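PDB 5N3U: phycocyanobilin lyase subunit alpha from Nostoc sp. PCC 7120, which associates with CpcF to form a phycocyanobilin lyase that is probably required for attaching the chromophore to the phycocyanin alpha subunit CpcA. Local coordinates for residues A[86-97]-A[108-119]; A[177-188]-A[213-223]. All coordinates share one frame; numbering follows the deposited sequence. Where two conformers were deposited one is given.

Contact 1: A[86-97]-A[108-119]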
loop_
_atom_site.group_PDB
_atom_site.type_symbol
_atom_site.label_atom_id
_atom_site.label_comp_id
_atom_site.label_asym_id
_atom_site.label_seq_id
_atom_site.Cartn_x
_atom_site.Cartn_y
_atom_site.Cartn_z
ATOM N N ASN A 86 -11.822 14.358 19.884
ATOM C CA ASN A 86 -12.557 14.521 21.130
ATOM C C ASN A 86 -11.749 15.388 22.107
ATOM O O ASN A 86 -10.744 14.971 22.645
ATOM C CB ASN A 86 -12.879 13.205 21.727
ATOM C CG ASN A 86 -13.896 13.311 22.865
ATOM O OD1 ASN A 86 -13.895 14.244 23.657
ATOM N ND2 ASN A 86 -14.708 12.327 22.971
ATOM N N ARG A 87 -12.233 16.603 22.353
ATOM C CA ARG A 87 -11.524 17.572 23.193
ATOM C C ARG A 87 -11.522 17.242 24.678
ATOM O O ARG A 87 -10.824 17.868 25.476
ATOM C CB ARG A 87 -12.081 18.933 22.948
ATOM C CG ARG A 87 -11.897 19.408 21.529
ATOM C CD ARG A 87 -12.381 20.834 21.410
ATOM N NE ARG A 87 -11.996 21.412 20.130
ATOM C CZ ARG A 87 -11.925 22.712 19.883
ATOM N NH1 ARG A 87 -12.193 23.641 20.839
ATOM N NH2 ARG A 87 -11.598 23.097 18.650
ATOM N N LYS A 88 -12.241 16.217 25.075
ATOM C CA LYS A 88 -11.983 15.659 26.392
ATOM C C LYS A 88 -10.557 15.314 26.654
ATOM O O LYS A 88 -10.102 15.257 27.813
ATOM C CB LYS A 88 -12.762 14.329 26.504
ATOM C CG LYS A 88 -12.761 13.764 27.887
ATOM C CD LYS A 88 -13.731 12.587 28.080
ATOM C CE LYS A 88 -13.473 12.171 29.531
ATOM N NZ LYS A 88 -14.169 10.948 29.975
ATOM N N ALA A 89 -9.832 14.980 25.555
ATOM C CA ALA A 89 -8.399 14.667 25.673
ATOM C C ALA A 89 -7.452 15.802 25.982
ATOM O O ALA A 89 -6.225 15.565 26.255
ATOM C CB ALA A 89 -7.974 13.983 24.371
ATOM N N VAL A 90 -7.936 17.047 25.858
ATOM C CA VAL A 90 -7.066 18.191 25.839
ATOM C C VAL A 90 -6.264 18.319 27.093
ATOM O O VAL A 90 -5.054 18.468 27.027
ATOM C CB VAL A 90 -7.796 19.453 25.396
ATOM C CG1 VAL A 90 -7.036 20.743 25.684
ATOM C CG2 VAL A 90 -8.084 19.385 23.914
ATOM N N PRO A 91 -6.887 18.195 28.293
ATOM C CA PRO A 91 -6.102 18.349 29.481
ATOM C C PRO A 91 -4.969 17.316 29.661
ATOM O O PRO A 91 -3.847 17.698 30.046
ATOM C CB PRO A 91 -7.155 18.277 30.603
ATOM C CG PRO A 91 -8.364 18.770 29.952
ATOM C CD PRO A 91 -8.320 18.214 28.581
ATOM N N GLY A 92 -5.252 16.071 29.376
ATOM C CA GLY A 92 -4.227 15.042 29.421
ATOM C C GLY A 92 -3.116 15.280 28.414
ATOM O O GLY A 92 -1.941 15.071 28.709
ATOM N N LEU A 93 -3.484 15.750 27.217
ATOM C CA LEU A 93 -2.482 16.086 26.207
ATOM C C LEU A 93 -1.650 17.248 26.652
ATOM O O LEU A 93 -0.421 17.261 26.483
ATOM C CB LEU A 93 -3.104 16.337 24.816
ATOM C CG LEU A 93 -3.685 15.123 24.174
ATOM C CD1 LEU A 93 -4.592 15.542 23.033
ATOM C CD2 LEU A 93 -2.594 14.069 23.799
ATOM N N ILE A 94 -2.286 18.240 27.268
ATOM C CA ILE A 94 -1.585 19.350 27.872
ATOM C C ILE A 94 -0.548 18.928 28.894
ATOM O O ILE A 94 0.643 19.386 28.910
ATOM C CB ILE A 94 -2.578 20.372 28.422
ATOM C CG1 ILE A 94 -3.206 21.101 27.269
ATOM C CG2 ILE A 94 -1.835 21.409 29.296
ATOM C CD1 ILE A 94 -4.384 21.939 27.691
ATOM N N ASN A 95 -0.929 17.982 29.723
ATOM C CA ASN A 95 0.022 17.439 30.668
ATOM C C ASN A 95 1.238 16.791 30.021
ATOM O O ASN A 95 2.343 16.863 30.509
ATOM C CB ASN A 95 -0.645 16.311 31.477
ATOM C CG ASN A 95 -1.578 16.809 32.545
ATOM O OD1 ASN A 95 -1.560 17.976 32.913
ATOM N ND2 ASN A 95 -2.409 15.910 33.048
ATOM N N CYS A 96 1.008 16.140 28.898
ATOM C CA CYS A 96 2.072 15.465 28.157
ATOM C C CYS A 96 3.126 16.454 27.592
ATOM O O CYS A 96 4.249 16.063 27.283
ATOM C CB CYS A 96 1.458 14.735 26.972
ATOM S SG CYS A 96 0.646 13.190 27.478
ATOM N N LEU A 97 2.745 17.708 27.422
ATOM C CA LEU A 97 3.682 18.763 27.050
ATOM C C LEU A 97 4.770 19.005 28.085
ATOM O O LEU A 97 5.786 19.640 27.757
ATOM C CB LEU A 97 2.997 20.066 26.663
ATOM C CG LEU A 97 2.018 20.019 25.532
ATOM C CD1 LEU A 97 1.344 21.405 25.426
ATOM C CD2 LEU A 97 2.756 19.670 24.207
ATOM N N ALA A 108 1.984 14.970 21.525
ATOM C CA ALA A 108 0.932 15.779 22.160
ATOM C C ALA A 108 0.707 17.084 21.459
ATOM O O ALA A 108 -0.410 17.503 21.187
ATOM C CB ALA A 108 1.247 16.060 23.632
ATOM N N ALA A 109 1.778 17.743 21.120
ATOM C CA ALA A 109 1.666 18.977 20.360
ATOM C C ALA A 109 1.032 18.753 19.003
ATOM O O ALA A 109 0.218 19.578 18.596
ATOM C CB ALA A 109 3.029 19.612 20.208
ATOM N N GLN A 110 1.372 17.661 18.317
ATOM C CA GLN A 110 0.727 17.381 17.027
ATOM C C GLN A 110 -0.782 17.131 17.217
ATOM O O GLN A 110 -1.628 17.672 16.462
ATOM C CB GLN A 110 1.339 16.153 16.363
ATOM C CG GLN A 110 2.732 16.392 15.858
ATOM C CD GLN A 110 3.498 15.066 15.544
ATOM O OE1 GLN A 110 3.122 13.953 15.971
ATOM N NE2 GLN A 110 4.627 15.215 14.852
ATOM N N SER A 111 -1.128 16.384 18.261
ATOM C CA SER A 111 -2.557 16.143 18.496
ATOM C C SER A 111 -3.309 17.396 18.935
ATOM O O SER A 111 -4.402 17.608 18.508
ATOM C CB SER A 111 -2.665 15.019 19.531
ATOM O OG SER A 111 -2.230 13.844 18.879
ATOM N N LEU A 112 -2.697 18.257 19.726
ATOM C CA LEU A 112 -3.298 19.533 20.093
ATOM C C LEU A 112 -3.464 20.414 18.884
ATOM O O LEU A 112 -4.453 21.133 18.786
ATOM C CB LEU A 112 -2.494 20.202 21.172
ATOM C CG LEU A 112 -2.619 19.491 22.501
ATOM C CD1 LEU A 112 -1.566 19.915 23.480
ATOM C CD2 LEU A 112 -3.987 19.734 23.169
ATOM N N GLU A 113 -2.532 20.375 17.927
ATOM C CA GLU A 113 -2.750 21.089 16.667
ATOM C C GLU A 113 -4.025 20.541 15.909
ATOM O O GLU A 113 -4.713 21.303 15.269
ATOM C CB GLU A 113 -1.542 20.915 15.792
ATOM C CG GLU A 113 -1.544 21.684 14.461
ATOM C CD GLU A 113 -2.356 21.070 13.318
ATOM O OE1 GLU A 113 -2.636 19.818 13.286
ATOM O OE2 GLU A 113 -2.761 21.896 12.440
ATOM N N MET A 114 -4.266 19.245 15.933
ATOM C CA MET A 114 -5.373 18.635 15.261
ATOM C C MET A 114 -6.664 18.952 15.971
ATOM O O MET A 114 -7.683 19.232 15.323
ATOM C CB MET A 114 -5.177 17.134 15.150
ATOM C CG MET A 114 -4.027 16.743 14.259
ATOM S SD MET A 114 -3.843 14.917 14.284
ATOM C CE MET A 114 -5.174 14.536 13.276
ATOM N N LEU A 115 -6.624 19.038 17.287
ATOM C CA LEU A 115 -7.876 19.304 18.059
ATOM C C LEU A 115 -8.272 20.763 18.074
ATOM O O LEU A 115 -9.424 21.056 18.321
ATOM C CB LEU A 115 -7.731 18.789 19.444
ATOM C CG LEU A 115 -7.612 17.286 19.544
ATOM C CD1 LEU A 115 -7.202 16.734 20.871
ATOM C CD2 LEU A 115 -8.896 16.637 19.125
ATOM N N LYS A 116 -7.337 21.687 17.819
ATOM C CA LYS A 116 -7.619 23.116 17.655
ATOM C C LYS A 116 -8.130 23.788 18.919
ATOM O O LYS A 116 -8.759 24.797 18.820
ATOM C CB LYS A 116 -8.666 23.475 16.561
ATOM C CG LYS A 116 -8.639 22.820 15.254
ATOM C CD LYS A 116 -7.505 23.182 14.409
ATOM C CE LYS A 116 -7.560 22.324 13.126
ATOM N NZ LYS A 116 -6.154 21.847 12.832
ATOM N N ASP A 117 -7.854 23.260 20.080
ATOM C CA ASP A 117 -8.374 23.810 21.358
ATOM C C ASP A 117 -7.411 24.848 21.966
ATOM O O ASP A 117 -6.259 24.574 22.321
ATOM C CB ASP A 117 -8.551 22.667 22.333
ATOM C CG ASP A 117 -9.383 23.025 23.534
ATOM O OD1 ASP A 117 -9.290 24.166 23.990
ATOM O OD2 ASP A 117 -10.073 22.122 24.057
ATOM N N LYS A 118 -7.931 26.048 22.146
ATOM C CA LYS A 118 -7.136 27.157 22.583
ATOM C C LYS A 118 -6.674 27.037 24.033
ATOM O O LYS A 118 -5.773 27.774 24.444
ATOM C CB LYS A 118 -7.924 28.458 22.445
ATOM C CG LYS A 118 -6.998 29.634 22.233
ATOM C CD LYS A 118 -7.810 30.905 22.001
ATOM C CE LYS A 118 -7.103 32.157 22.530
ATOM N NZ LYS A 118 -7.345 33.298 21.591
ATOM N N THR A 119 -7.241 26.107 24.783
ATOM C CA THR A 119 -6.795 25.921 26.176
ATOM C C THR A 119 -5.352 25.392 26.339
ATOM O O THR A 119 -4.700 25.600 27.346
ATOM C CB THR A 119 -7.778 25.080 26.929
ATOM O OG1 THR A 119 -7.786 23.764 26.449
ATOM C CG2 THR A 119 -9.170 25.638 26.713
#
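Leu93 pushes into the hollow bounded by Ala108, Ser111, Leu112 and Leu115, a knob-into-hole fit. Its CD1 comes within 3.6 Å of Leu115 CD1, the two side chains crossing at about a right angle, while its CB rests against CG and CD2 of Leu112. Leu97 and Leu112 meet tip to tip, CD1 to CD1 at 3.8 Å. Nearby the backbones come closest: the CA atoms of Leu93 and Ala108 are 5.3 Å apart, an approach allowed by the small Ala108, whose CB touches Cys96 CB at 3.6 Å. Toward the other end a chi1 of 166° turns Val90 CG1 away from the backbone N, and both methyls reach Asp117 OD2, CG2 at 3.4 Å. The other carboxylate oxygen, OD1, accepts the backbone N-H of Thr119 at 2.9 Å, closing an Asx turn in the loop after the helix. Arg87 stretches across this loop with one guanidinium face over Asp117 CA; Asp117 OD2 stands 4.1 Å from Arg87 NH1 and well out of the guanidinium plane, so the attraction is of charge alone. Ser111 turns its OG to the carbonyl of Ala78 in helix 72-83. With helix axes 9.0 Å apart and directions 146° from parallel, this is a near-antiparallel pair of successive helices, consistent with the HEAT-repeat fold.

Contact 2: A[177-188]-A[213-223]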
loop_
_atom_site.group_PDB
_atom_site.type_symbol
_atom_site.label_atom_id
_atom_site.label_comp_id
_atom_site.label_asym_id
_atom_site.label_seq_id
_atom_site.Cartn_x
_atom_site.Cartn_y
_atom_site.Cartn_z
ATOM N N ARG A 177 12.485 23.084 8.438
ATOM C CA ARG A 177 11.172 22.691 8.899
ATOM C C ARG A 177 10.624 23.570 9.918
ATOM O O ARG A 177 9.409 23.813 9.955
ATOM C CB ARG A 177 11.218 21.220 9.386
ATOM C CG ARG A 177 11.337 20.322 8.112
ATOM C CD ARG A 177 11.453 18.811 8.403
ATOM N NE ARG A 177 10.183 18.355 8.980
ATOM C CZ ARG A 177 9.280 17.538 8.444
ATOM N NH1 ARG A 177 9.462 16.893 7.289
ATOM N NH2 ARG A 177 8.161 17.346 9.125
ATOM N N VAL A 178 11.477 24.092 10.791
ATOM C CA VAL A 178 11.026 25.053 11.814
ATOM C C VAL A 178 10.598 26.387 11.167
ATOM O O VAL A 178 9.614 27.038 11.573
ATOM C CB VAL A 178 12.105 25.218 12.874
ATOM C CG1 VAL A 178 11.758 26.277 13.820
ATOM C CG2 VAL A 178 12.338 23.839 13.581
ATOM N N GLN A 179 11.370 26.822 10.185
ATOM C CA GLN A 179 10.995 28.082 9.519
ATOM C C GLN A 179 9.667 27.985 8.804
ATOM O O GLN A 179 8.892 28.958 8.809
ATOM C CB GLN A 179 12.063 28.454 8.496
ATOM C CG GLN A 179 13.359 28.760 9.125
ATOM C CD GLN A 179 14.425 29.057 8.085
ATOM O OE1 GLN A 179 14.743 28.238 7.234
ATOM N NE2 GLN A 179 14.971 30.231 8.172
ATOM N N CYS A 180 9.412 26.845 8.188
ATOM C CA CYS A 180 8.154 26.589 7.499
ATOM C C CYS A 180 6.974 26.621 8.450
ATOM O O CYS A 180 5.918 27.237 8.172
ATOM C CB CYS A 180 8.264 25.263 6.790
ATOM S SG CYS A 180 6.920 24.831 5.689
ATOM N N ALA A 181 7.132 25.946 9.616
ATOM C CA ALA A 181 6.113 26.004 10.611
ATOM C C ALA A 181 5.835 27.412 11.126
ATOM O O ALA A 181 4.659 27.765 11.385
ATOM C CB ALA A 181 6.477 25.048 11.703
ATOM N N ALA A 182 6.907 28.226 11.332
ATOM C CA ALA A 182 6.767 29.586 11.787
ATOM C C ALA A 182 6.039 30.415 10.693
ATOM O O ALA A 182 5.162 31.201 11.015
ATOM C CB ALA A 182 8.120 30.192 12.088
ATOM N N ALA A 183 6.328 30.134 9.424
ATOM C CA ALA A 183 5.589 30.812 8.306
ATOM C C ALA A 183 4.146 30.498 8.301
ATOM O O ALA A 183 3.273 31.360 8.263
ATOM C CB ALA A 183 6.204 30.463 7.007
ATOM N N ARG A 184 3.841 29.219 8.506
ATOM C CA ARG A 184 2.453 28.856 8.680
ATOM C C ARG A 184 1.736 29.454 9.792
ATOM O O ARG A 184 0.607 29.977 9.651
ATOM C CB ARG A 184 2.342 27.313 8.758
ATOM C CG ARG A 184 0.953 26.808 8.994
ATOM C CD ARG A 184 1.184 25.415 9.523
ATOM N NE ARG A 184 0.116 24.419 9.524
ATOM C CZ ARG A 184 -0.836 24.283 10.408
ATOM N NH1 ARG A 184 -1.079 25.195 11.395
ATOM N NH2 ARG A 184 -1.629 23.224 10.234
ATOM N N ALA A 185 2.340 29.413 10.955
ATOM C CA ALA A 185 1.729 30.030 12.092
ATOM C C ALA A 185 1.584 31.555 11.942
ATOM O O ALA A 185 0.539 32.134 12.261
ATOM C CB ALA A 185 2.496 29.743 13.326
ATOM N N MET A 186 2.616 32.176 11.387
ATOM C CA MET A 186 2.518 33.614 11.216
ATOM C C MET A 186 1.359 34.011 10.291
ATOM O O MET A 186 0.628 34.988 10.555
ATOM C CB MET A 186 3.853 34.130 10.736
ATOM C CG MET A 186 4.950 34.247 11.830
ATOM S SD MET A 186 4.530 35.247 13.227
ATOM C CE MET A 186 4.497 36.951 12.490
ATOM N N TYR A 187 1.224 33.303 9.199
ATOM C CA TYR A 187 0.070 33.524 8.335
ATOM C C TYR A 187 -1.274 33.317 9.029
ATOM O O TYR A 187 -2.206 34.149 8.967
ATOM C CB TYR A 187 0.154 32.690 7.106
ATOM C CG TYR A 187 -0.985 33.080 6.150
ATOM C CD1 TYR A 187 -2.250 32.476 6.244
ATOM C CD2 TYR A 187 -0.800 34.069 5.208
ATOM C CE1 TYR A 187 -3.288 32.847 5.383
ATOM C CE2 TYR A 187 -1.828 34.449 4.344
ATOM C CZ TYR A 187 -3.065 33.850 4.444
ATOM O OH TYR A 187 -4.106 34.206 3.618
ATOM N N GLN A 188 -1.413 32.221 9.770
ATOM C CA GLN A 188 -2.651 31.997 10.441
ATOM C C GLN A 188 -2.986 33.021 11.401
ATOM O O GLN A 188 -4.133 33.388 11.521
ATOM C CB GLN A 188 -2.692 30.621 11.147
ATOM C CG GLN A 188 -2.727 29.493 10.212
ATOM C CD GLN A 188 -2.701 28.134 10.968
ATOM O OE1 GLN A 188 -1.726 27.781 11.635
ATOM N NE2 GLN A 188 -3.711 27.399 10.826
ATOM N N VAL A 213 5.103 19.108 3.235
ATOM C CA VAL A 213 4.744 19.917 4.391
ATOM C C VAL A 213 4.139 21.273 3.941
ATOM O O VAL A 213 3.099 21.686 4.462
ATOM C CB VAL A 213 5.986 20.160 5.280
ATOM C CG1 VAL A 213 5.739 21.327 6.217
ATOM C CG2 VAL A 213 6.277 18.861 6.054
ATOM N N ALA A 214 4.755 21.905 2.965
ATOM C CA ALA A 214 4.247 23.199 2.495
ATOM C C ALA A 214 2.804 23.047 1.928
ATOM O O ALA A 214 1.927 23.874 2.181
ATOM C CB ALA A 214 5.189 23.740 1.471
ATOM N N LEU A 215 2.566 21.940 1.203
ATOM C CA LEU A 215 1.237 21.637 0.747
ATOM C C LEU A 215 0.242 21.527 1.845
ATOM O O LEU A 215 -0.853 22.139 1.780
ATOM C CB LEU A 215 1.221 20.396 -0.159
ATOM C CG LEU A 215 1.833 20.654 -1.477
ATOM C CD1 LEU A 215 2.221 19.381 -2.265
ATOM C CD2 LEU A 215 0.924 21.578 -2.283
ATOM N N GLY A 216 0.527 20.738 2.873
ATOM C CA GLY A 216 -0.369 20.643 3.965
ATOM C C GLY A 216 -0.638 21.973 4.656
ATOM O O GLY A 216 -1.751 22.298 5.069
ATOM N N ASP A 217 0.406 22.778 4.779
ATOM C CA ASP A 217 0.295 24.097 5.431
ATOM C C ASP A 217 -0.581 25.061 4.583
ATOM O O ASP A 217 -1.434 25.754 5.114
ATOM C CB ASP A 217 1.716 24.729 5.635
ATOM C CG ASP A 217 2.559 24.022 6.684
ATOM O OD1 ASP A 217 2.030 23.153 7.451
ATOM O OD2 ASP A 217 3.778 24.303 6.740
ATOM N N LEU A 218 -0.364 25.059 3.285
ATOM C CA LEU A 218 -1.145 25.915 2.393
ATOM C C LEU A 218 -2.586 25.547 2.395
ATOM O O LEU A 218 -3.467 26.429 2.454
ATOM C CB LEU A 218 -0.608 25.889 0.991
ATOM C CG LEU A 218 0.689 26.639 0.862
ATOM C CD1 LEU A 218 1.463 26.208 -0.357
ATOM C CD2 LEU A 218 0.389 28.121 0.847
ATOM N N GLY A 219 -2.859 24.241 2.445
ATOM C CA GLY A 219 -4.226 23.787 2.729
ATOM C C GLY A 219 -4.836 24.224 4.025
ATOM O O GLY A 219 -5.936 24.761 4.047
ATOM N N ALA A 220 -4.075 24.097 5.101
ATOM C CA ALA A 220 -4.521 24.518 6.440
ATOM C C ALA A 220 -4.822 25.989 6.550
ATOM O O ALA A 220 -5.720 26.404 7.246
ATOM C CB ALA A 220 -3.441 24.169 7.459
ATOM N N ILE A 221 -4.102 26.808 5.837
ATOM C CA ILE A 221 -4.339 28.218 5.947
ATOM C C ILE A 221 -5.273 28.725 4.872
ATOM O O ILE A 221 -5.774 29.818 4.990
ATOM C CB ILE A 221 -3.004 28.978 5.964
ATOM C CG1 ILE A 221 -2.335 28.896 4.617
ATOM C CG2 ILE A 221 -2.137 28.404 7.082
ATOM C CD1 ILE A 221 -1.002 29.577 4.495
ATOM N N GLY A 222 -5.456 27.951 3.800
ATOM C CA GLY A 222 -6.411 28.283 2.745
ATOM C C GLY A 222 -5.945 29.432 1.865
ATOM O O GLY A 222 -6.785 30.187 1.412
ATOM N N TYR A 223 -4.643 29.542 1.594
ATOM C CA TYR A 223 -4.065 30.679 0.856
ATOM C C TYR A 223 -4.309 30.585 -0.636
ATOM O O TYR A 223 -3.551 29.938 -1.375
ATOM C CB TYR A 223 -2.552 30.767 1.117
ATOM C CG TYR A 223 -1.794 31.950 0.495
ATOM C CD1 TYR A 223 -2.191 33.283 0.716
ATOM C CD2 TYR A 223 -0.638 31.731 -0.252
ATOM C CE1 TYR A 223 -1.479 34.356 0.152
ATOM C CE2 TYR A 223 0.104 32.780 -0.765
ATOM C CZ TYR A 223 -0.344 34.085 -0.581
ATOM O OH TYR A 223 0.397 35.075 -1.144
HETATM O O HOH W 1 -6.289 32.400 3.544
#
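Arg184 and Asp217 cross at about a right angle, and their guanidinium and carboxylate planes stand 84° apart. Asp217 OD1 meets the guanidinium at its edge, near its plane, 3.1 Å from Arg184 NE, but the N-H to oxygen angle of 125° marks a weak hydrogen bond within the salt bridge. The arginine chain leaves with CG anti to the backbone N and runs extended to NE, which carries the guanidinium across to the other helix; there Ala220 CB packs over one face, 3.4 Å from Arg184 NH2. That same NH2 makes a salt bridge to Glu113, so Arg184 has two acidic partners. A leucine here would probably leave Asp217 without this basic partner, beside the like charge of Glu153, and Glu113 with Lys116 but not its second cation. Ile221 is gripped from two directions: its CG2 presses on Gln188 CG at 3.4 Å, while its CB meets the Tyr187 ring obliquely, and CB and CD1 are each 3.6 Å from Tyr187 CD1. The rings of Tyr187 and Tyr223 are oblique to one another. A water in the plane of the Tyr187 ring joins its OH to the carbonyl O of Ile221, with a weaker bond to that of Gly222. At the opposite end Val213 CG2 lies over a face of the Arg177 guanidinium, whose NH2 makes a salt bridge to Glu149. The two helices run nearly parallel, 8° between directions and 10.1 Å between axes; helix 193-203 packs on Cys180 and Ala214, and helix 148-157 on Ala181 and Arg184.

Contact 1 closes along the chain before contact 2 opens, and their centres lie 19 Å apart in an all-helical chain. They fall in separate HEAT-repeat regions and sample two kinds of packing: 86-97 with 108-119 is a near-antiparallel pair of successive helices, whereas 177-188 with 213-223 joins near-parallel helices with helix 193-203 between them in sequence. A direct bridge connects them, Glu113 OE2 to Arg184 NH2 at 2.8 Å, and helix 148-157 lies against residues of both contacts, meeting Ala109 and Glu113 on the side of contact 1. The two regions are thereby coupled through polar and apolar contacts, consistent with one continuous helical-repeat body.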